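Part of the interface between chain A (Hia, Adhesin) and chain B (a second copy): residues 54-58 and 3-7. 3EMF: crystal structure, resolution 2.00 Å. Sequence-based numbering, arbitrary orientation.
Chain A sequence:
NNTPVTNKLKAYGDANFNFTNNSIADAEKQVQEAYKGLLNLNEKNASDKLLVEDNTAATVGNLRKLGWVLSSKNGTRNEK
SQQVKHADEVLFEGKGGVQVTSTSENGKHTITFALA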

# COMPACT_ATOMS: atom_id res chain seq x y z
N ASP A 54 4.33 2.53 -19.95
CA ASP A 54 3.17 3.01 -19.20
C ASP A 54 1.82 2.58 -19.79
O ASP A 54 0.95 2.13 -19.05
CB ASP A 54 3.20 4.55 -19.09
CG ASP A 54 4.19 5.05 -18.02
OD1 ASP A 54 4.68 4.25 -17.20
OD2 ASP A 54 4.46 6.27 -18.00
N ASN A 55 1.64 2.73 -21.10
CA ASN A 55 0.33 2.48 -21.72
C ASN A 55 0.10 1.01 -22.05
O ASN A 55 -0.32 0.66 -23.16
CB ASN A 55 0.12 3.33 -22.98
CG ASN A 55 -0.11 4.80 -22.66
OD1 ASN A 55 -0.57 5.15 -21.57
ND2 ASN A 55 0.21 5.67 -23.61
N THR A 56 0.38 0.16 -21.07
CA THR A 56 0.21 -1.28 -21.19
C THR A 56 -0.90 -1.66 -20.23
O THR A 56 -1.00 -1.07 -19.14
CB THR A 56 1.51 -2.00 -20.77
OG1 THR A 56 2.59 -1.52 -21.59
CG2 THR A 56 1.39 -3.52 -20.92
N ALA A 57 -1.74 -2.60 -20.64
CA ALA A 57 -2.78 -3.13 -19.77
C ALA A 57 -2.17 -3.71 -18.50
O ALA A 57 -1.24 -4.51 -18.56
CB ALA A 57 -3.58 -4.20 -20.49
N ALA A 58 -2.69 -3.29 -17.35
CA ALA A 58 -2.34 -3.95 -16.10
C ALA A 58 -3.24 -5.18 -15.95
O ALA A 58 -4.38 -5.19 -16.41
CB ALA A 58 -2.52 -3.02 -14.92
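Chain B (3-7) TPVTN

How does the chain B stretch run against chain A? Chain B runs across chain A, neither parallel nor antiparallel. Neither stretch forms a regular helix or strand. From Pro4(B) to Asn7(B) the backbone is extended, with phi/psi of -123/127 at Val5(B) and -136/161 at Thr6(B). Chain A instead bends at Asn55(A), phi/psi -84/48, before extending from Thr56(A) onward; a weak hydrogen bond from Thr56(A) N to Asp54(A) O, 2.9 Å, accompanies the bend. The backbones approach most closely in register at Asn55(A) and Val5(B), whose CA atoms lie 5.2 Å apart.

What joins the two backbones directly? One hydrogen bond does, from Val5(B) N to Asn55(A) O, 3.0 Å long and nearly straight at 175°. The carbonyl that receives it also lies near the preceding residue, with Asn55(A) O 3.7 Å from Pro4(B) CA. Asn55(A) O also lies 3.3 Å from Val5(B) O, but both are acceptors.

Where do side chains pack? The amide of Asn55(A), chi1 in the m rotamer, lies against the methyl of Thr6(B), chi1 p, with Asn55(A) CG 3.3 Å from Thr6(B) CG2. A looser apolar contact sets Ala57(A) CB 4.5 Å from Val5(B) CB, while Ala57(A) N is 4.0 Å from that same Val5(B) CB. The valine's two methyls are not modelled, so the full extent of this packing cannot be described.

Does water extend the contact? Water 2 does, accepting from Ala57(A) N at 3.1 Å and donating to Thr3(B) O at 3.2 Å, tying in the poorly ordered start of the chain B stretch. Water 1 accepts from Asn7(B) N at 3.1 Å, a residue with no direct contact to the chain A stretch, and can donate to Asn55(A) OD1, also at 3.1 Å, though it has more acceptors in reach than protons.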

# COMPACT_ATOMS: atom_id res chain seq x y z
N THR B 3 -2.35 -4.03 -28.20
CA THR B 3 -1.99 -2.67 -28.57
C THR B 3 -1.82 -1.76 -27.37
O THR B 3 -1.58 -2.22 -26.25
N PRO B 4 -1.95 -0.44 -27.60
CA PRO B 4 -1.86 0.56 -26.53
C PRO B 4 -3.15 0.60 -25.73
O PRO B 4 -4.24 0.56 -26.31
CB PRO B 4 -1.68 1.88 -27.29
CG PRO B 4 -1.53 1.51 -28.75
CD PRO B 4 -2.20 0.19 -28.90
N VAL B 5 -3.05 0.68 -24.41
CA VAL B 5 -4.22 0.85 -23.57
C VAL B 5 -4.00 2.11 -22.75
O VAL B 5 -2.96 2.26 -22.11
CB VAL B 5 -4.43 -0.38 -22.66
N THR B 6 -4.96 3.03 -22.80
CA THR B 6 -4.84 4.29 -22.07
C THR B 6 -6.13 4.67 -21.35
O THR B 6 -7.20 4.16 -21.66
CB THR B 6 -4.44 5.46 -23.01
OG1 THR B 6 -5.49 5.71 -23.94
CG2 THR B 6 -3.15 5.14 -23.78
N ASN B 7 -6.01 5.56 -20.37
CA ASN B 7 -7.18 6.14 -19.75
C ASN B 7 -6.85 7.58 -19.36
O ASN B 7 -5.70 8.01 -19.52
CB ASN B 7 -7.65 5.31 -18.55
CG ASN B 7 -6.60 5.18 -17.47
OD1 ASN B 7 -5.96 6.16 -17.10
ND2 ASN B 7 -6.44 3.96 -16.95
O HOH W 1 -3.04 6.18 -19.94
O HOH W 2 -1.81 -3.74 -23.47